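PDB 5VPR: cysteine desulfurase from Elizabethkingia anophelis NUHP1, which probably uses pyridoxal 5'-phosphate to remove sulfur from L-cysteine, leaving L-alanine and passing the sulfur to a carrier. Local coordinates for residues 74-77 with 78-82; 318-321 with 322-326. All coordinates share one frame; numbering follows the deposited sequence.

Overall arrangement
From the N terminus, the chain reaches contact 1 (74-77 with 78-82) midway along helix 67-87, which packs against strand 95-98, an outer strand of the seven-stranded mixed sheet, and against helix 287-303. Contact 2 (318-321 with 322-326) comes much later, in the last turns of helix 305-324, which packs on both the antiparallel sheet with strand 341-345 and helix 396-413. Each contact joins neighbouring turns of one helix, so neither closes a long loop, and they follow in series without nesting or crossing. Their centres are about 43 Å apart, on opposite sides of the chain's centre. Both belong to the class-V aminotransferase fold.

Contact 1. Residues 74-77 with 78-82; sequences EMME and DARKK
Glu77 and Arg80, three residues apart on helix 67-87, lie side by side and point the same way, carboxylate against the side of the guanidinium. Two nitrogens take one oxygen each: NE of Arg80 reaches OE1 of Glu77 at 3.1 Å, and NH2 of Arg80 reaches OE2 of Glu77 at 3.2 Å. The second bond is almost straight (174°) and uses the syn lone pair of OE2, whereas NE meets OE1 on the syn side but somewhat out of the carboxylate plane. The two flat groups are 22° apart, close to coplanar. Glu77 achieves this by folding: a bend at chi2 (-49°) turns its carboxylate toward Arg80. Arginine suits position 80 because NH1, turned from Glu77, remains available for a salt bridge to Glu281 and a hydrogen bond to the carbonyl of Val95, so the buried guanidinium is held on several sides.

A water bridges OE1 of Glu77 (2.7 Å) and NZ of Lys81 (2.9 Å), linking the lysine to the carboxylate one turn back. On the buried flank, CE of Met76 approaches NH2 of Arg80 obliquely at 4.0 Å, its flexible thioether chain fitting among Phe97, Pro285 and Asn290. Regular backbone bonds, such as Arg80 N to Met76 O at 2.9 Å, hold the turns together. The whole is an i to i+3 Glu-Arg salt bridge on an amphipathic alpha-helix; the bond from Arg80 to Val95 and the contacts of Met76 and Arg80 with Phe97 join that helix to the edge of the seven-stranded sheet in a class-V aminotransferase fold.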
ATOM      1  N   GLU A  74      11.492  22.628  -9.657  1.00 42.72           N
ATOM      2  CA  GLU A  74      12.670  21.779  -9.516  1.00 43.81           C
ATOM      3  C   GLU A  74      12.529  20.821  -8.333  1.00 38.59           C
ATOM      4  O   GLU A  74      12.916  19.647  -8.418  1.00 37.30           O
ATOM      5  CB  GLU A  74      13.901  22.667  -9.360  1.00 50.61           C
ATOM      6  CG  GLU A  74      15.224  21.946  -9.309  1.00 72.50           C
ATOM      7  CD  GLU A  74      16.392  22.921  -9.334  1.00 86.89           C
ATOM      8  OE1 GLU A  74      16.142  24.147  -9.437  1.00 87.40           O
ATOM      9  OE2 GLU A  74      17.552  22.461  -9.250  1.00 91.82           O
ATOM     10  N   MET A  75      11.993  21.309  -7.216  1.00 34.01           N
ATOM     11  CA  MET A  75      11.824  20.454  -6.046  1.00 35.84           C
ATOM     12  C   MET A  75      10.849  19.319  -6.329  1.00 37.29           C
ATOM     13  O   MET A  75      11.067  18.182  -5.893  1.00 37.01           O
ATOM     14  CB  MET A  75      11.342  21.279  -4.848  1.00 34.90           C
ATOM     15  CG  MET A  75      12.383  22.258  -4.300  1.00 41.18           C
ATOM     16  SD  MET A  75      11.693  23.356  -3.043  1.00 50.49           S
ATOM     17  CE  MET A  75      11.122  22.198  -1.787  1.00 49.40           C
ATOM     18  N   MET A  76       9.762  19.603  -7.049  1.00 35.78           N
ATOM     19  CA  MET A  76       8.815  18.535  -7.367  1.00 34.30           C
ATOM     20  C   MET A  76       9.443  17.526  -8.314  1.00 36.70           C
ATOM     21  O   MET A  76       9.220  16.314  -8.169  1.00 36.75           O
ATOM     22  CB  MET A  76       7.521  19.104  -7.967  1.00 33.91           C
ATOM     23  CG  MET A  76       6.320  18.168  -7.763  1.00 31.86           C
ATOM     24  SD  MET A  76       4.777  18.782  -8.467  1.00 34.77           S
ATOM     25  CE  MET A  76       4.995  18.272 -10.181  1.00 36.33           C
ATOM     26  N   GLU A  77      10.262  18.002  -9.271  1.00 36.69           N
ATOM     27  CA  GLU A  77      10.936  17.086 -10.186  1.00 37.55           C
ATOM     28  C   GLU A  77      12.025  16.296  -9.478  1.00 42.97           C
ATOM     29  O   GLU A  77      12.246  15.121  -9.799  1.00 43.30           O
ATOM     30  CB  GLU A  77      11.518  17.831 -11.392  1.00 44.20           C
ATOM     31  CG  GLU A  77      10.463  18.408 -12.339  1.00 48.64           C
ATOM     32  CD  GLU A  77       9.390  17.385 -12.736  1.00 55.42           C
ATOM     33  OE1 GLU A  77       9.754  16.270 -13.174  1.00 51.13           O
ATOM     34  OE2 GLU A  77       8.180  17.699 -12.607  1.00 46.06           O
ATOM     35  N   ASP A  78      12.722  16.914  -8.515  1.00 45.71           N
ATOM     36  CA  ASP A  78      13.627  16.141  -7.659  1.00 40.42           C
ATOM     37  C   ASP A  78      12.879  15.019  -6.943  1.00 44.22           C
ATOM     38  O   ASP A  78      13.390  13.897  -6.812  1.00 40.45           O
ATOM     39  CB  ASP A  78      14.296  17.041  -6.622  1.00 46.72           C
ATOM     40  CG  ASP A  78      15.274  18.028  -7.231  1.00 60.67           C
ATOM     41  OD1 ASP A  78      15.712  17.819  -8.383  1.00 57.48           O
ATOM     42  OD2 ASP A  78      15.613  19.012  -6.538  1.00 68.39           O
ATOM     43  N   ALA A  79      11.671  15.312  -6.459  1.00 37.12           N
ATOM     44  CA  ALA A  79      10.884  14.293  -5.766  1.00 36.65           C
ATOM     45  C   ALA A  79      10.485  13.171  -6.716  1.00 39.96           C
ATOM     46  O   ALA A  79      10.539  11.986  -6.349  1.00 38.71           O
ATOM     47  CB  ALA A  79       9.642  14.914  -5.129  1.00 35.31           C
ATOM     48  N   ARG A  80      10.118  13.519  -7.950  1.00 34.22           N
ATOM     49  CA  ARG A  80       9.814  12.481  -8.930  1.00 37.68           C
ATOM     50  C   ARG A  80      11.001  11.549  -9.131  1.00 33.91           C
ATOM     51  O   ARG A  80      10.823  10.334  -9.270  1.00 36.76           O
ATOM     52  CB  ARG A  80       9.400  13.091 -10.268  1.00 37.24           C
ATOM     53  CG  ARG A  80       8.772  12.049 -11.220  1.00 37.72           C
ATOM     54  CD  ARG A  80       8.468  12.615 -12.629  1.00 38.48           C
ATOM     55  NE  ARG A  80       7.806  13.932 -12.634  1.00 35.06           N
ATOM     56  CZ  ARG A  80       6.488  14.142 -12.676  1.00 43.88           C
ATOM     57  NH1 ARG A  80       5.629  13.128 -12.692  1.00 37.68           N
ATOM     58  NH2 ARG A  80       6.014  15.389 -12.710  1.00 40.27           N
ATOM     59  N   LYS A  81      12.221  12.096  -9.154  1.00 40.34           N
ATOM     60  CA  LYS A  81      13.388  11.250  -9.378  1.00 42.45           C
ATOM     61  C   LYS A  81      13.691  10.386  -8.161  1.00 44.21           C
ATOM     62  O   LYS A  81      14.198   9.264  -8.305  1.00 44.85           O
ATOM     63  CB  LYS A  81      14.605  12.102  -9.762  1.00 38.66           C
ATOM     64  CG  LYS A  81      14.451  12.867 -11.099  1.00 38.74           C
ATOM     65  CD  LYS A  81      15.755  13.552 -11.499  1.00 42.80           C
ATOM     66  CE  LYS A  81      15.594  14.347 -12.798  1.00 49.12           C
ATOM     67  NZ  LYS A  81      14.490  15.344 -12.641  1.00 54.36           N
ATOM     68  N   LYS A  82      13.394  10.881  -6.958  1.00 40.49           N
ATOM     69  CA  LYS A  82      13.531  10.043  -5.771  1.00 46.90           C
ATOM     70  C   LYS A  82      12.614   8.828  -5.858  1.00 43.43           C
ATOM     71  O   LYS A  82      13.036   7.697  -5.591  1.00 41.88           O
ATOM     72  CB  LYS A  82      13.231  10.849  -4.507  1.00 46.40           C
ATOM     73  CG  LYS A  82      14.210  11.985  -4.199  1.00 44.19           C
ATOM     74  CD  LYS A  82      13.700  12.743  -2.967  1.00 47.01           C
ATOM     75  CE  LYS A  82      14.525  13.967  -2.589  1.00 48.10           C
ATOM     76  NZ  LYS A  82      13.929  14.584  -1.346  1.00 45.64           N
TER
HETATM   77  O   HOH W   1      11.747  14.417 -13.188  1.00 46.95           O

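Contact 2. Residues 318-321 with 322-326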
ATOM      1  N   TYR A 318       6.761 -12.675  16.197  1.00 62.62           N
ATOM      2  CA  TYR A 318       6.589 -12.602  17.645  1.00 62.87           C
ATOM      3  C   TYR A 318       5.118 -12.451  18.013  1.00 61.83           C
ATOM      4  O   TYR A 318       4.608 -13.157  18.889  1.00 63.75           O
ATOM      5  CB  TYR A 318       7.413 -11.440  18.203  1.00 58.63           C
ATOM      6  CG  TYR A 318       7.344 -11.287  19.705  1.00 59.57           C
ATOM      7  CD1 TYR A 318       6.688 -10.204  20.294  1.00 58.34           C
ATOM      8  CD2 TYR A 318       7.939 -12.224  20.537  1.00 65.19           C
ATOM      9  CE1 TYR A 318       6.638 -10.071  21.684  1.00 56.70           C
ATOM     10  CE2 TYR A 318       7.891 -12.099  21.899  1.00 67.24           C
ATOM     11  CZ  TYR A 318       7.244 -11.030  22.472  1.00 65.43           C
ATOM     12  OH  TYR A 318       7.216 -10.941  23.844  1.00 66.02           O
ATOM     13  N   ALA A 319       4.412 -11.540  17.337  1.00 58.94           N
ATOM     14  CA  ALA A 319       3.004 -11.314  17.651  1.00 56.71           C
ATOM     15  C   ALA A 319       2.174 -12.566  17.389  1.00 59.10           C
ATOM     16  O   ALA A 319       1.360 -12.972  18.226  1.00 53.51           O
ATOM     17  CB  ALA A 319       2.470 -10.125  16.848  1.00 51.23           C
ATOM     18  N   GLN A 320       2.365 -13.195  16.228  1.00 61.98           N
ATOM     19  CA  GLN A 320       1.601 -14.403  15.926  1.00 67.35           C
ATOM     20  C   GLN A 320       1.903 -15.504  16.933  1.00 66.86           C
ATOM     21  O   GLN A 320       1.001 -16.238  17.355  1.00 70.56           O
ATOM     22  CB  GLN A 320       1.884 -14.877  14.497  1.00 65.93           C
ATOM     23  CG  GLN A 320       1.109 -16.141  14.129  1.00 68.74           C
ATOM     24  CD  GLN A 320       1.221 -16.527  12.659  1.00 70.35           C
ATOM     25  OE1 GLN A 320       0.920 -15.732  11.768  1.00 71.81           O
ATOM     26  NE2 GLN A 320       1.645 -17.758  12.405  1.00 75.51           N
ATOM     27  N   ARG A 321       3.158 -15.607  17.366  1.00 68.40           N
ATOM     28  CA  ARG A 321       3.507 -16.597  18.381  1.00 71.20           C
ATOM     29  C   ARG A 321       2.804 -16.301  19.700  1.00 73.27           C
ATOM     30  O   ARG A 321       2.178 -17.182  20.304  1.00 63.91           O
ATOM     31  CB  ARG A 321       5.024 -16.628  18.573  1.00 73.66           C
ATOM     32  CG  ARG A 321       5.602 -18.003  18.742  1.00 89.23           C
ATOM     33  CD  ARG A 321       7.121 -17.966  18.770  1.00 96.33           C
ATOM     34  NE  ARG A 321       7.638 -17.418  20.021  1.00 96.75           N
ATOM     35  CZ  ARG A 321       8.423 -16.351  20.106  1.00 87.90           C
ATOM     36  NH1 ARG A 321       8.796 -15.709  19.006  1.00 90.89           N
ATOM     37  NH2 ARG A 321       8.842 -15.932  21.298  1.00 82.25           N
ATOM     38  N   LYS A 322       2.893 -15.056  20.169  1.00 63.36           N
ATOM     39  CA  LYS A 322       2.304 -14.746  21.466  1.00 64.36           C
ATOM     40  C   LYS A 322       0.781 -14.824  21.413  1.00 62.27           C
ATOM     41  O   LYS A 322       0.146 -15.245  22.384  1.00 65.74           O
ATOM     42  CB  LYS A 322       2.773 -13.371  21.936  1.00 63.66           C
ATOM     43  CG  LYS A 322       4.235 -13.338  22.348  1.00 64.22           C
ATOM     44  CD  LYS A 322       4.512 -14.386  23.425  1.00 71.65           C
ATOM     45  CE  LYS A 322       5.751 -14.042  24.246  1.00 81.23           C
ATOM     46  NZ  LYS A 322       6.019 -15.032  25.344  1.00 88.32           N
ATOM     47  N   LEU A 323       0.178 -14.443  20.282  1.00 62.72           N
ATOM     48  CA  LEU A 323      -1.280 -14.461  20.201  1.00 61.49           C
ATOM     49  C   LEU A 323      -1.810 -15.886  20.197  1.00 71.61           C
ATOM     50  O   LEU A 323      -2.843 -16.173  20.815  1.00 66.22           O
ATOM     51  CB  LEU A 323      -1.754 -13.715  18.961  1.00 59.76           C
ATOM     52  CG  LEU A 323      -1.632 -12.188  18.986  1.00 59.95           C
ATOM     53  CD1 LEU A 323      -2.084 -11.618  17.658  1.00 59.67           C
ATOM     54  CD2 LEU A 323      -2.421 -11.586  20.138  1.00 60.69           C
ATOM     55  N   LEU A 324      -1.112 -16.794  19.515  1.00 72.99           N
ATOM     56  CA  LEU A 324      -1.547 -18.179  19.435  1.00 75.27           C
ATOM     57  C   LEU A 324      -1.439 -18.909  20.764  1.00 78.79           C
ATOM     58  O   LEU A 324      -1.997 -20.003  20.893  1.00 82.32           O
ATOM     59  CB  LEU A 324      -0.744 -18.910  18.357  1.00 76.09           C
ATOM     60  CG  LEU A 324      -1.275 -18.611  16.956  1.00 75.23           C
ATOM     61  CD1 LEU A 324      -0.351 -19.139  15.864  1.00 74.20           C
ATOM     62  CD2 LEU A 324      -2.676 -19.182  16.804  1.00 69.75           C
ATOM     63  N   GLU A 325      -0.750 -18.336  21.752  1.00 74.95           N
ATOM     64  CA  GLU A 325      -0.765 -18.913  23.088  1.00 78.74           C
ATOM     65  C   GLU A 325      -2.085 -18.664  23.804  1.00 77.19           C
ATOM     66  O   GLU A 325      -2.426 -19.412  24.723  1.00 76.71           O
ATOM     67  CB  GLU A 325       0.398 -18.368  23.915  1.00 76.52           C
ATOM     68  CG  GLU A 325       1.744 -18.654  23.282  1.00 83.15           C
ATOM     69  CD  GLU A 325       2.910 -18.255  24.157  1.00 83.38           C
ATOM     70  OE1 GLU A 325       2.684 -17.609  25.201  1.00 80.50           O
ATOM     71  OE2 GLU A 325       4.059 -18.589  23.793  1.00 85.91           O
ATOM     72  N   ILE A 326      -2.838 -17.641  23.406  1.00 78.42           N
ATOM     73  CA  ILE A 326      -4.167 -17.436  23.967  1.00 77.31           C
ATOM     74  C   ILE A 326      -5.079 -18.564  23.503  1.00 78.49           C
ATOM     75  O   ILE A 326      -5.191 -18.840  22.300  1.00 73.33           O
ATOM     76  CB  ILE A 326      -4.714 -16.060  23.556  1.00 70.85           C
ATOM     77  CG1 ILE A 326      -3.799 -14.956  24.075  1.00 64.70           C
ATOM     78  CG2 ILE A 326      -6.130 -15.866  24.073  1.00 67.96           C
ATOM     79  CD1 ILE A 326      -4.099 -13.603  23.494  1.00 59.39           C
TER
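Tyr318 and Lys322 form an i to i+4 CH-pi contact on an alpha-helix, in the last turns of helix 305-324. CG of Lys322 sits over one face of the tyrosine ring, 4.0 Å from the centroid of Tyr318 and displaced toward the rim. A bend at chi2 (-56°) turns the lysine chain across the ring, bringing its CE within 3.5 Å of the Tyr318 OH. Tyrosine serves in three ways here: its face receives aliphatic carbons, its hydroxyl hydrogen-bonds Asp400 and its ring meets Phe396 edge-to-face, both on or at the start of helix 396-413.

The tight, apolar part is Ala319 and Leu323, buried against Val342 of strand 341-345; the small alanine suits a place where the helix meets Val342 and Ile399, and the branched leucine also reaches Phe344. At its margin Gln320 and Leu324 run alongside each other, Gln320 CG 3.8 Å from Leu324 CD1, and both touch Val331. OE1 of Gln320 accepts from Arg338, and its NE2 bonds the Glu334 carbonyl weakly.

Arg321 and Glu325 lie on the exposed side, where long charged chains are readily hydrated. Their charged atoms stay apart, Arg321 NE being 5.3 Å from Glu325 OE2. The backbone slackens here too: Leu323 N bonds Ala319 O at 2.8 Å, whereas the bond from Glu325 N to Arg321 O is weak, 3.5 Å long and bent to 130°, and Glu325 N also bonds Lys322 O at 3.3 Å.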